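PDB 2EW2: 2-dehydropantoate 2-reductase, putative from Enterococcus faecalis, which probably catalyses the NADPH-dependent reduction of 2-dehydropantoate (ketopantoate) to (R)-pantoate in pantothenate biosynthesis. Local coordinates for residues I151-I156 with E166-F171; P36-A41 with L60-P65; E66-Q71 with I94-T99. All coordinates share one frame; numbering follows the deposited sequence. Where two conformers were deposited one is given.

Contact 1: I151-I156 with E166-F171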
ATOM      1  N   ILE B 151       9.976 -33.804 -14.040  1.00 24.14           N
ATOM      2  CA  ILE B 151       9.373 -32.600 -14.586  1.00 22.63           C
ATOM      3  C   ILE B 151       7.890 -32.871 -14.677  1.00 22.99           C
ATOM      4  O   ILE B 151       7.485 -33.891 -15.234  1.00 23.11           O
ATOM      5  CB  ILE B 151       9.947 -32.245 -15.993  1.00 23.32           C
ATOM      6  CG1 ILE B 151      11.465 -32.051 -15.931  1.00 22.33           C
ATOM      7  CG2 ILE B 151       9.282 -30.957 -16.584  1.00 21.15           C
ATOM      8  CD1 ILE B 151      12.093 -31.683 -17.253  1.00 21.71           C
ATOM      9  N   GLU B 152       7.082 -31.981 -14.105  1.00 21.39           N
ATOM     10  CA  GLU B 152       5.642 -32.022 -14.279  1.00 22.48           C
ATOM     11  C   GLU B 152       5.287 -30.921 -15.286  1.00 21.49           C
ATOM     12  O   GLU B 152       5.878 -29.840 -15.237  1.00 20.17           O
ATOM     13  CB  GLU B 152       4.927 -31.789 -12.939  1.00 22.33           C
ATOM     14  CG  GLU B 152       5.235 -32.848 -11.860  1.00 24.51           C
ATOM     15  CD  GLU B 152       4.427 -32.644 -10.577  1.00 26.96           C
ATOM     16  OE1 GLU B 152       4.178 -31.473 -10.188  1.00 32.43           O
ATOM     17  OE2 GLU B 152       4.012 -33.662  -9.968  1.00 34.32           O
ATOM     18  N   LEU B 153       4.381 -31.205 -16.223  1.00 20.20           N
ATOM     19  CA  LEU B 153       3.996 -30.198 -17.214  1.00 20.49           C
ATOM     20  C   LEU B 153       2.510 -30.253 -17.531  1.00 20.89           C
ATOM     21  O   LEU B 153       1.830 -31.251 -17.252  1.00 20.53           O
ATOM     22  CB  LEU B 153       4.852 -30.286 -18.490  1.00 20.43           C
ATOM     23  CG  LEU B 153       4.747 -31.546 -19.361  1.00 21.24           C
ATOM     24  CD1 LEU B 153       3.609 -31.432 -20.402  1.00 20.07           C
ATOM     25  CD2 LEU B 153       6.069 -31.782 -20.054  1.00 20.93           C
ATOM     26  N   GLU B 154       2.010 -29.160 -18.097  1.00 20.55           N
ATOM     27  CA  GLU B 154       0.592 -29.013 -18.383  1.00 21.33           C
ATOM     28  C   GLU B 154       0.460 -28.030 -19.540  1.00 20.66           C
ATOM     29  O   GLU B 154       1.146 -27.028 -19.559  1.00 19.84           O
ATOM     30  CB  GLU B 154      -0.143 -28.459 -17.140  1.00 21.25           C
ATOM     31  CG  GLU B 154      -1.638 -28.404 -17.325  1.00 22.64           C
ATOM     32  CD  GLU B 154      -2.431 -27.910 -16.122  1.00 22.29           C
ATOM     33  OE1 GLU B 154      -1.863 -27.457 -15.093  1.00 20.69           O
ATOM     34  OE2 GLU B 154      -3.678 -27.986 -16.226  1.00 26.90           O
ATOM     35  N   ASN B 155      -0.395 -28.342 -20.513  1.00 20.61           N
ATOM     36  CA  ASN B 155      -0.809 -27.372 -21.542  1.00 20.64           C
ATOM     37  C   ASN B 155      -1.716 -26.331 -20.913  1.00 20.49           C
ATOM     38  O   ASN B 155      -2.572 -26.666 -20.092  1.00 20.35           O
ATOM     39  CB  ASN B 155      -1.578 -28.050 -22.686  1.00 20.36           C
ATOM     40  CG  ASN B 155      -2.709 -28.932 -22.184  1.00 21.33           C
ATOM     41  OD1 ASN B 155      -3.881 -28.724 -22.515  1.00 23.44           O
ATOM     42  ND2 ASN B 155      -2.362 -29.919 -21.371  1.00 18.08           N
ATOM     43  N   ILE B 156      -1.533 -25.077 -21.303  1.00 20.31           N
ATOM     44  CA  ILE B 156      -2.378 -24.010 -20.801  1.00 21.31           C
ATOM     45  C   ILE B 156      -3.714 -23.971 -21.529  1.00 21.17           C
ATOM     46  O   ILE B 156      -4.741 -23.695 -20.913  1.00 21.77           O
ATOM     47  CB  ILE B 156      -1.667 -22.639 -20.908  1.00 21.21           C
ATOM     48  CG1 ILE B 156      -0.429 -22.649 -19.997  1.00 21.08           C
ATOM     49  CG2 ILE B 156      -2.658 -21.486 -20.581  1.00 23.11           C
ATOM     50  CD1 ILE B 156       0.345 -21.337 -19.974  1.00 22.85           C
ATOM     51  N   GLU B 166       2.861 -35.789 -26.154  0.60 21.53           N
ATOM     52  CA  GLU B 166       3.988 -36.109 -27.026  0.60 22.00           C
ATOM     53  C   GLU B 166       5.332 -35.658 -26.440  0.60 21.65           C
ATOM     54  O   GLU B 166       6.338 -36.364 -26.546  0.60 20.91           O
ATOM     55  CB  GLU B 166       3.752 -35.513 -28.421  0.60 21.93           C
ATOM     56  CG  GLU B 166       2.754 -36.347 -29.247  0.60 23.80           C
ATOM     57  CD  GLU B 166       2.150 -35.613 -30.447  0.60 24.42           C
ATOM     58  OE1 GLU B 166       2.647 -34.527 -30.837  0.60 28.41           O
ATOM     59  OE2 GLU B 166       1.157 -36.140 -31.004  0.60 27.93           O
ATOM     60  N   VAL B 167       5.338 -34.478 -25.822  1.00 21.27           N
ATOM     61  CA  VAL B 167       6.504 -33.974 -25.086  1.00 20.87           C
ATOM     62  C   VAL B 167       6.845 -34.876 -23.896  1.00 20.45           C
ATOM     63  O   VAL B 167       8.007 -35.189 -23.707  1.00 19.78           O
ATOM     64  CB  VAL B 167       6.307 -32.524 -24.604  1.00 21.00           C
ATOM     65  CG1 VAL B 167       7.457 -32.092 -23.671  1.00 21.10           C
ATOM     66  CG2 VAL B 167       6.201 -31.578 -25.807  1.00 19.41           C
ATOM     67  N   VAL B 168       5.837 -35.283 -23.117  1.00 20.80           N
ATOM     68  CA  VAL B 168       6.028 -36.270 -22.024  1.00 21.59           C
ATOM     69  C   VAL B 168       6.734 -37.541 -22.536  1.00 22.41           C
ATOM     70  O   VAL B 168       7.712 -37.981 -21.957  1.00 22.47           O
ATOM     71  CB  VAL B 168       4.701 -36.614 -21.301  1.00 21.53           C
ATOM     72  CG1 VAL B 168       4.875 -37.835 -20.337  1.00 22.10           C
ATOM     73  CG2 VAL B 168       4.172 -35.412 -20.526  1.00 18.92           C
ATOM     74  N   ASP B 169       6.222 -38.111 -23.627  0.50 23.07           N
ATOM     75  CA  ASP B 169       6.827 -39.285 -24.274  0.50 23.57           C
ATOM     76  C   ASP B 169       8.299 -39.058 -24.620  0.50 23.39           C
ATOM     77  O   ASP B 169       9.159 -39.883 -24.293  0.50 23.86           O
ATOM     78  CB  ASP B 169       6.049 -39.664 -25.539  0.50 23.37           C
ATOM     79  CG  ASP B 169       4.679 -40.232 -25.240  0.50 24.67           C
ATOM     80  OD1 ASP B 169       4.426 -40.632 -24.079  0.50 25.34           O
ATOM     81  OD2 ASP B 169       3.845 -40.287 -26.174  0.50 27.17           O
ATOM     82  N   VAL B 170       8.579 -37.944 -25.284  1.00 23.20           N
ATOM     83  CA  VAL B 170       9.957 -37.555 -25.614  1.00 22.79           C
ATOM     84  C   VAL B 170      10.866 -37.440 -24.378  1.00 23.07           C
ATOM     85  O   VAL B 170      11.963 -38.032 -24.339  1.00 22.51           O
ATOM     86  CB  VAL B 170       9.999 -36.244 -26.440  1.00 22.98           C
ATOM     87  CG1 VAL B 170      11.449 -35.783 -26.629  1.00 22.94           C
ATOM     88  CG2 VAL B 170       9.322 -36.467 -27.815  1.00 23.13           C
ATOM     89  N   PHE B 171      10.386 -36.725 -23.356  1.00 22.17           N
ATOM     90  CA  PHE B 171      11.108 -36.559 -22.092  1.00 22.42           C
ATOM     91  C   PHE B 171      11.303 -37.884 -21.363  1.00 23.40           C
ATOM     92  O   PHE B 171      12.290 -38.062 -20.644  1.00 23.40           O
ATOM     93  CB  PHE B 171      10.336 -35.604 -21.171  1.00 22.02           C
ATOM     94  CG  PHE B 171      10.527 -34.144 -21.499  1.00 21.72           C
ATOM     95  CD1 PHE B 171      10.961 -33.740 -22.760  1.00 21.06           C
ATOM     96  CD2 PHE B 171      10.235 -33.169 -20.550  1.00 22.95           C
ATOM     97  CE1 PHE B 171      11.138 -32.377 -23.068  1.00 20.64           C
ATOM     98  CE2 PHE B 171      10.392 -31.816 -20.848  1.00 21.52           C
ATOM     99  CZ  PHE B 171      10.849 -31.426 -22.111  1.00 21.24           C
TER

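Contact 2: P36-A41 with L60-P65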
ATOM      1  N   PRO B  36      28.829 -15.045 -23.473  1.00 29.25           N
ATOM      2  CA  PRO B  36      29.841 -15.271 -24.507  1.00 28.95           C
ATOM      3  C   PRO B  36      30.849 -16.381 -24.195  1.00 28.54           C
ATOM      4  O   PRO B  36      31.097 -17.229 -25.056  1.00 27.84           O
ATOM      5  CB  PRO B  36      30.507 -13.895 -24.645  1.00 29.46           C
ATOM      6  CG  PRO B  36      29.399 -12.929 -24.262  1.00 29.53           C
ATOM      7  CD  PRO B  36      28.769 -13.622 -23.082  1.00 29.22           C
ATOM      8  N   ALA B  37      31.386 -16.404 -22.972  1.00 28.37           N
ATOM      9  CA  ALA B  37      32.369 -17.427 -22.560  1.00 28.15           C
ATOM     10  C   ALA B  37      31.824 -18.855 -22.670  1.00 27.92           C
ATOM     11  O   ALA B  37      32.552 -19.799 -23.038  1.00 27.82           O
ATOM     12  CB  ALA B  37      32.840 -17.152 -21.138  1.00 28.62           C
ATOM     13  N   HIS B  38      30.542 -18.993 -22.350  1.00 27.35           N
ATOM     14  CA  HIS B  38      29.803 -20.257 -22.395  1.00 26.89           C
ATOM     15  C   HIS B  38      29.659 -20.711 -23.853  1.00 27.01           C
ATOM     16  O   HIS B  38      29.901 -21.868 -24.184  1.00 26.23           O
ATOM     17  CB  HIS B  38      28.437 -20.023 -21.735  1.00 26.53           C
ATOM     18  CG  HIS B  38      27.677 -21.267 -21.378  1.00 26.27           C
ATOM     19  ND1 HIS B  38      28.220 -22.303 -20.645  1.00 24.96           N
ATOM     20  CD2 HIS B  38      26.383 -21.608 -21.606  1.00 25.21           C
ATOM     21  CE1 HIS B  38      27.303 -23.241 -20.471  1.00 25.35           C
ATOM     22  NE2 HIS B  38      26.177 -22.840 -21.034  1.00 22.86           N
ATOM     23  N   ILE B  39      29.296 -19.778 -24.730  1.00 27.53           N
ATOM     24  CA  ILE B  39      29.191 -20.062 -26.162  1.00 28.31           C
ATOM     25  C   ILE B  39      30.548 -20.507 -26.736  1.00 28.68           C
ATOM     26  O   ILE B  39      30.621 -21.483 -27.479  1.00 28.34           O
ATOM     27  CB  ILE B  39      28.650 -18.833 -26.942  1.00 28.25           C
ATOM     28  CG1 ILE B  39      27.223 -18.505 -26.491  1.00 28.25           C
ATOM     29  CG2 ILE B  39      28.723 -19.066 -28.458  1.00 28.05           C
ATOM     30  CD1 ILE B  39      26.696 -17.193 -27.052  1.00 28.88           C
ATOM     31  N   GLU B  40      31.610 -19.794 -26.363  1.00 29.89           N
ATOM     32  CA  GLU B  40      32.972 -20.073 -26.844  1.00 31.62           C
ATOM     33  C   GLU B  40      33.482 -21.441 -26.402  1.00 30.62           C
ATOM     34  O   GLU B  40      34.055 -22.173 -27.212  1.00 31.24           O
ATOM     35  CB  GLU B  40      33.952 -18.969 -26.412  1.00 31.20           C
ATOM     36  CG  GLU B  40      33.618 -17.590 -26.996  1.00 34.27           C
ATOM     37  CD  GLU B  40      34.376 -16.422 -26.338  1.00 35.75           C
ATOM     38  OE1 GLU B  40      35.362 -16.673 -25.596  1.00 41.36           O
ATOM     39  OE2 GLU B  40      33.992 -15.241 -26.580  1.00 40.40           O
ATOM     40  N   ALA B  41      33.277 -21.779 -25.125  1.00 29.66           N
ATOM     41  CA  ALA B  41      33.707 -23.061 -24.570  1.00 29.13           C
ATOM     42  C   ALA B  41      32.967 -24.216 -25.238  1.00 28.81           C
ATOM     43  O   ALA B  41      33.577 -25.213 -25.640  1.00 28.95           O
ATOM     44  CB  ALA B  41      33.485 -23.091 -23.047  1.00 29.06           C
ATOM     45  N   LEU B  60      26.915 -29.738 -29.223  1.00 30.20           N
ATOM     46  CA  LEU B  60      25.630 -29.151 -29.569  1.00 28.13           C
ATOM     47  C   LEU B  60      25.870 -27.809 -30.208  1.00 26.86           C
ATOM     48  O   LEU B  60      26.797 -27.093 -29.812  1.00 27.08           O
ATOM     49  CB  LEU B  60      24.730 -29.008 -28.328  1.00 27.90           C
ATOM     50  CG  LEU B  60      24.291 -30.321 -27.653  1.00 28.27           C
ATOM     51  CD1 LEU B  60      23.497 -30.096 -26.367  1.00 28.28           C
ATOM     52  CD2 LEU B  60      23.505 -31.217 -28.612  1.00 28.22           C
ATOM     53  N   PRO B  61      25.043 -27.462 -31.207  1.00 25.48           N
ATOM     54  CA  PRO B  61      25.074 -26.111 -31.741  1.00 25.24           C
ATOM     55  C   PRO B  61      24.609 -25.118 -30.685  1.00 24.78           C
ATOM     56  O   PRO B  61      23.741 -25.431 -29.873  1.00 25.49           O
ATOM     57  CB  PRO B  61      24.113 -26.158 -32.937  1.00 24.44           C
ATOM     58  CG  PRO B  61      23.345 -27.393 -32.810  1.00 24.63           C
ATOM     59  CD  PRO B  61      24.060 -28.328 -31.888  1.00 25.29           C
ATOM     60  N   ILE B  62      25.229 -23.947 -30.666  1.00 24.97           N
ATOM     61  CA  ILE B  62      24.881 -22.909 -29.692  1.00 24.44           C
ATOM     62  C   ILE B  62      24.982 -21.543 -30.349  1.00 25.37           C
ATOM     63  O   ILE B  62      25.902 -21.274 -31.133  1.00 25.44           O
ATOM     64  CB  ILE B  62      25.730 -23.015 -28.378  1.00 24.49           C
ATOM     65  CG1 ILE B  62      25.253 -22.003 -27.326  1.00 23.90           C
ATOM     66  CG2 ILE B  62      27.233 -22.865 -28.660  1.00 23.07           C
ATOM     67  CD1 ILE B  62      25.736 -22.300 -25.885  1.00 23.78           C
ATOM     68  N   PHE B  63      24.008 -20.692 -30.060  1.00 25.67           N
ATOM     69  CA  PHE B  63      23.957 -19.368 -30.649  1.00 26.37           C
ATOM     70  C   PHE B  63      23.620 -18.349 -29.575  1.00 26.86           C
ATOM     71  O   PHE B  63      22.975 -18.686 -28.597  1.00 26.60           O
ATOM     72  CB  PHE B  63      22.871 -19.336 -31.739  1.00 27.16           C
ATOM     73  CG  PHE B  63      23.074 -20.358 -32.843  1.00 26.55           C
ATOM     74  CD1 PHE B  63      22.404 -21.558 -32.818  1.00 26.41           C
ATOM     75  CD2 PHE B  63      23.944 -20.095 -33.902  1.00 27.77           C
ATOM     76  CE1 PHE B  63      22.566 -22.509 -33.840  1.00 26.96           C
ATOM     77  CE2 PHE B  63      24.135 -21.039 -34.926  1.00 27.82           C
ATOM     78  CZ  PHE B  63      23.443 -22.252 -34.891  1.00 27.83           C
ATOM     79  N   SER B  64      24.071 -17.113 -29.745  1.00 27.82           N
ATOM     80  CA  SER B  64      23.568 -16.020 -28.923  1.00 28.65           C
ATOM     81  C   SER B  64      22.246 -15.568 -29.537  1.00 28.78           C
ATOM     82  O   SER B  64      22.009 -15.799 -30.728  1.00 28.48           O
ATOM     83  CB  SER B  64      24.569 -14.862 -28.853  1.00 28.87           C
ATOM     84  OG  SER B  64      24.626 -14.154 -30.082  1.00 31.76           O
ATOM     85  N   PRO B  65      21.358 -14.953 -28.731  1.00 29.17           N
ATOM     86  CA  PRO B  65      20.085 -14.496 -29.292  1.00 29.58           C
ATOM     87  C   PRO B  65      20.246 -13.544 -30.498  1.00 30.39           C
ATOM     88  O   PRO B  65      19.500 -13.653 -31.470  1.00 30.10           O
ATOM     89  CB  PRO B  65      19.420 -13.782 -28.107  1.00 29.43           C
ATOM     90  CG  PRO B  65      20.030 -14.420 -26.906  1.00 29.64           C
ATOM     91  CD  PRO B  65      21.452 -14.659 -27.287  1.00 29.20           C
TER

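Contact 3: E66-Q71 with I94-T99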
ATOM      1  N   GLU B  66      21.234 -12.661 -30.452  1.00 31.18           N
ATOM      2  CA  GLU B  66      21.396 -11.662 -31.511  1.00 32.91           C
ATOM      3  C   GLU B  66      21.837 -12.248 -32.859  1.00 32.27           C
ATOM      4  O   GLU B  66      21.644 -11.616 -33.894  1.00 32.58           O
ATOM      5  CB  GLU B  66      22.320 -10.507 -31.069  1.00 33.38           C
ATOM      6  CG  GLU B  66      23.712 -10.922 -30.595  1.00 37.91           C
ATOM      7  CD  GLU B  66      23.827 -11.068 -29.072  1.00 44.17           C
ATOM      8  OE1 GLU B  66      24.922 -10.747 -28.542  1.00 46.50           O
ATOM      9  OE2 GLU B  66      22.845 -11.492 -28.400  1.00 45.31           O
ATOM     10  N   GLU B  67      22.415 -13.452 -32.830  1.00 31.62           N
ATOM     11  CA  GLU B  67      22.868 -14.173 -34.026  1.00 30.87           C
ATOM     12  C   GLU B  67      21.748 -14.865 -34.797  1.00 29.84           C
ATOM     13  O   GLU B  67      21.916 -15.220 -35.965  1.00 29.41           O
ATOM     14  CB  GLU B  67      23.853 -15.264 -33.626  1.00 31.01           C
ATOM     15  CG  GLU B  67      25.261 -14.796 -33.446  1.00 34.07           C
ATOM     16  CD  GLU B  67      26.196 -15.939 -33.081  1.00 36.45           C
ATOM     17  OE1 GLU B  67      27.323 -15.969 -33.638  1.00 40.21           O
ATOM     18  OE2 GLU B  67      25.814 -16.793 -32.244  1.00 34.00           O
ATOM     19  N   ILE B  68      20.621 -15.096 -34.135  1.00 28.61           N
ATOM     20  CA  ILE B  68      19.545 -15.898 -34.708  1.00 27.74           C
ATOM     21  C   ILE B  68      18.873 -15.176 -35.877  1.00 27.69           C
ATOM     22  O   ILE B  68      18.507 -14.011 -35.774  1.00 28.25           O
ATOM     23  CB  ILE B  68      18.497 -16.300 -33.623  1.00 27.65           C
ATOM     24  CG1 ILE B  68      19.161 -17.097 -32.486  1.00 26.30           C
ATOM     25  CG2 ILE B  68      17.313 -17.064 -34.233  1.00 26.25           C
ATOM     26  CD1 ILE B  68      19.671 -18.491 -32.898  1.00 27.89           C
ATOM     27  N   ASP B  69      18.716 -15.872 -36.992  1.00 27.63           N
ATOM     28  CA  ASP B  69      17.986 -15.326 -38.121  1.00 27.63           C
ATOM     29  C   ASP B  69      17.258 -16.424 -38.875  1.00 27.09           C
ATOM     30  O   ASP B  69      17.234 -17.584 -38.431  1.00 26.72           O
ATOM     31  CB  ASP B  69      18.909 -14.513 -39.055  1.00 28.42           C
ATOM     32  CG  ASP B  69      20.054 -15.337 -39.636  1.00 29.10           C
ATOM     33  OD1 ASP B  69      19.917 -16.565 -39.846  1.00 28.09           O
ATOM     34  OD2 ASP B  69      21.105 -14.726 -39.905  1.00 32.84           O
ATOM     35  N   HIS B  70      16.677 -16.072 -40.018  1.00 26.17           N
ATOM     36  CA  HIS B  70      15.870 -17.023 -40.767  1.00 25.93           C
ATOM     37  C   HIS B  70      16.673 -18.104 -41.493  1.00 26.20           C
ATOM     38  O   HIS B  70      16.103 -18.983 -42.140  1.00 25.72           O
ATOM     39  CB  HIS B  70      14.839 -16.307 -41.657  1.00 26.02           C
ATOM     40  CG  HIS B  70      13.591 -15.935 -40.923  1.00 24.18           C
ATOM     41  ND1 HIS B  70      13.522 -14.845 -40.084  1.00 23.44           N
ATOM     42  CD2 HIS B  70      12.383 -16.543 -40.853  1.00 24.80           C
ATOM     43  CE1 HIS B  70      12.312 -14.778 -39.554  1.00 24.79           C
ATOM     44  NE2 HIS B  70      11.603 -15.801 -39.998  1.00 24.83           N
ATOM     45  N   GLN B  71      17.990 -18.093 -41.317  1.00 26.83           N
ATOM     46  CA  GLN B  71      18.793 -19.237 -41.745  1.00 28.00           C
ATOM     47  C   GLN B  71      18.942 -20.294 -40.648  1.00 27.51           C
ATOM     48  O   GLN B  71      19.440 -21.390 -40.897  1.00 26.73           O
ATOM     49  CB  GLN B  71      20.143 -18.777 -42.290  1.00 29.24           C
ATOM     50  CG  GLN B  71      19.957 -17.924 -43.560  1.00 32.93           C
ATOM     51  CD  GLN B  71      21.225 -17.765 -44.347  1.00 38.04           C
ATOM     52  OE1 GLN B  71      22.162 -18.550 -44.202  1.00 40.58           O
ATOM     53  NE2 GLN B  71      21.267 -16.746 -45.200  1.00 40.98           N
ATOM     54  N   ILE B  94      14.527 -15.026 -30.876  1.00 23.47           N
ATOM     55  CA  ILE B  94      14.463 -16.382 -31.436  1.00 23.38           C
ATOM     56  C   ILE B  94      13.230 -16.656 -32.290  1.00 22.65           C
ATOM     57  O   ILE B  94      13.095 -17.741 -32.831  1.00 22.48           O
ATOM     58  CB  ILE B  94      14.696 -17.483 -30.370  1.00 23.77           C
ATOM     59  CG1 ILE B  94      13.544 -17.538 -29.365  1.00 22.43           C
ATOM     60  CG2 ILE B  94      16.015 -17.229 -29.656  1.00 24.50           C
ATOM     61  CD1 ILE B  94      13.747 -18.690 -28.313  1.00 23.68           C
ATOM     62  N   GLN B  95      12.366 -15.650 -32.447  1.00 22.48           N
ATOM     63  CA  GLN B  95      11.264 -15.695 -33.417  1.00 22.59           C
ATOM     64  C   GLN B  95      11.552 -16.378 -34.759  1.00 22.23           C
ATOM     65  O   GLN B  95      10.710 -17.139 -35.222  1.00 21.54           O
ATOM     66  CB  GLN B  95      10.724 -14.297 -33.703  1.00 22.78           C
ATOM     67  CG  GLN B  95       9.724 -13.843 -32.682  1.00 25.03           C
ATOM     68  CD  GLN B  95       9.050 -12.559 -33.093  1.00 25.22           C
ATOM     69  OE1 GLN B  95       7.862 -12.555 -33.393  1.00 26.38           O
ATOM     70  NE2 GLN B  95       9.808 -11.463 -33.108  1.00 22.74           N
ATOM     71  N   PRO B  96      12.717 -16.106 -35.397  1.00 21.89           N
ATOM     72  CA  PRO B  96      12.973 -16.832 -36.659  1.00 23.16           C
ATOM     73  C   PRO B  96      12.900 -18.368 -36.556  1.00 24.09           C
ATOM     74  O   PRO B  96      12.734 -19.047 -37.576  1.00 23.21           O
ATOM     75  CB  PRO B  96      14.395 -16.382 -37.050  1.00 22.85           C
ATOM     76  CG  PRO B  96      14.563 -15.054 -36.383  1.00 23.01           C
ATOM     77  CD  PRO B  96      13.803 -15.161 -35.085  1.00 21.90           C
HETATM   78  N   MSE B  97      12.979 -18.912 -35.340  1.00 24.56           N
HETATM   79  CA  MSE B  97      12.950 -20.365 -35.164  1.00 26.91           C
HETATM   80  C   MSE B  97      11.555 -20.884 -34.872  1.00 24.61           C
HETATM   81  O   MSE B  97      11.350 -22.092 -34.755  1.00 23.80           O
HETATM   82  CB  MSE B  97      13.925 -20.806 -34.062  1.00 26.09           C
HETATM   83  CG  MSE B  97      15.350 -20.390 -34.349  1.00 29.36           C
HETATM   84 SE   MSE B  97      16.541 -20.891 -32.862  0.85 34.97          SE
HETATM   85  CE  MSE B  97      16.873 -22.768 -33.343  1.00 33.22           C
ATOM     86  N   ILE B  98      10.603 -19.962 -34.777  1.00 23.61           N
ATOM     87  CA  ILE B  98       9.230 -20.285 -34.424  1.00 23.10           C
ATOM     88  C   ILE B  98       8.350 -20.326 -35.678  1.00 23.08           C
ATOM     89  O   ILE B  98       8.421 -19.428 -36.515  1.00 23.60           O
ATOM     90  CB  ILE B  98       8.644 -19.241 -33.410  1.00 22.67           C
ATOM     91  CG1 ILE B  98       9.476 -19.221 -32.123  1.00 22.93           C
ATOM     92  CG2 ILE B  98       7.165 -19.531 -33.096  1.00 22.08           C
ATOM     93  CD1 ILE B  98       9.186 -18.019 -31.187  1.00 23.02           C
ATOM     94  N   THR B  99       7.550 -21.379 -35.805  1.00 23.09           N
ATOM     95  CA  THR B  99       6.450 -21.412 -36.776  1.00 23.20           C
ATOM     96  C   THR B  99       5.139 -21.535 -36.006  1.00 24.19           C
ATOM     97  O   THR B  99       5.140 -21.622 -34.759  1.00 23.75           O
ATOM     98  CB  THR B  99       6.554 -22.609 -37.752  1.00 22.97           C
ATOM     99  OG1 THR B  99       6.167 -23.826 -37.094  1.00 21.81           O
ATOM    100  CG2 THR B  99       7.962 -22.756 -38.313  1.00 23.01           C
TER

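Contact 1: I151-I156 with E166-F171
L153 and I151 project from one face of strand 151-155 onto V167, V168 and F171 of helix 161-173. CD2 of L153 meets V167 CG1 at 3.9 Å, while CD1 lies 4.0 Å from V168 CG2. CG of L153 stands between the backbone N and the carbonyl carbon (chi1 65°), and from there the two methyls splay over both valines. Two residues earlier in the strand, CD1 of I151 is anti to CA (chi2 -179°); the side chain crosses F171 at about a right angle, CD1 reaching CE2 at 4.0 Å. V167 CG1, from the ring's own helix, sits 3.7 Å above the F171 plane, over the centre. Strand 151-155 and the helical segment 166-171 run nearly antiparallel, 161° apart with axes 9.9 Å from each other at closest approach, as successive elements of the beta-alpha-beta unit completed by strand 178-180. P178 of that strand touches V168 and F171, and L127 of strand 126-131 touches V167. Backbone bonds to S179 and S181 tie I151 and L153 to the next strand; toward the helix only apolar carbons meet, so dispersion and burial rather than directional bonds join the two.

Contact 2: P36-A41 with L60-P65
I39 and I62 cross obliquely, branch against branch, with I39 on helix 36-45 and I62 on the edge strand 62-63. CG1 of I39 lies 4.1 Å from I62 CD1, and the two CG2 methyls meet at the same spacing, 4.1 Å, so both arms of each isoleucine are engaged. I62 CG2 also rests on the helix backbone, 3.8 Å from I39 O. I39 CG1 is anti to the carbonyl carbon (chi1 -64°), and an extended second torsion (chi2 171°) carries CD1 past I62 to S64, where it touches CB at 3.6 Å. In the Rossmann-type domain this helix follows strand 28-32, and strand 62-63 lies parallel to that strand at one border of the large sheet; the contact therefore packs a helix against the sheet's outermost strand. H38 approaches from the neighbouring helix position, its CD2 lying a looser 4.4 Å from I62 CD1. Both nitrogens of the imidazole are occupied elsewhere: NE2 is hydrogen-bonded to A11 O, within a probable nucleotide-binding GxGxxG motif, and ND1 to G141 N. The rings of W35 and H38 meet, their planes about 20° apart, while R43 NH2, one turn beyond I39, is hydrogen-bonded to I62 O.

Contact 3: E66-Q71 with I94-T99
I94 O accepts the backbone N of M97 at 2.8 Å, closing the 3-10 turn that presents P96 and the selenomethionine M97 to I68. CG2 of I68 touches both, 4.0 Å from P96 CG and 3.9 Å from M97 CG, and I68 CG1 lies 4.2 Å from I94 CG2. I68 and M97 cross at about a right angle, and the bend of the latter at chi3 (83°) turns its methyl end aside while SE stays on I68 CD1, 3.9 Å away. P96 also meets D69 and H70. Its CB lies 3.4 Å from D69 O, which takes a hydrogen bond from N72 ND2, and the same carbon sits over one face of the H70 imidazole in a CH-pi contact, 3.7 Å from the centroid and 22° off the ring normal, displaced toward the rim. The H70 backbone is bridged by an Asx turn: Q71 N donates to D69 OD1 at 2.9 Å, from above the carboxylate plane. Both segments are connecting loops of the Rossmann-type domain, one leading from strand 62-63 to strand 77-80 and the other from helix 84-94 to strand 103-106. I94 and M97 touch I32 of strand 28-32, and I94 touches I78 of strand 77-80.

Along the chain the order is contact 2, contact 3, contact 1, each closing before the next opens. Contacts 2 and 3 adjoin, with centres 15 Å apart, and touch where F63 CB meets I68 CD1 at 3.5 Å; together they build the flank of the Rossmann-type domain beside edge strand 62-63. Contact 1 stands apart, its centre 27 Å from that of contact 2 and 24 Å from that of contact 3, with nearest atoms about 13 Å away in both cases. Contacts 1 and 2 nevertheless reach one large sheet near its two ends: strand 62-63 forms one border, and strand 151-155 lies next to the other, 178-180. Apolar helix-on-sheet packing thus recurs across the probable NADP-binding domain.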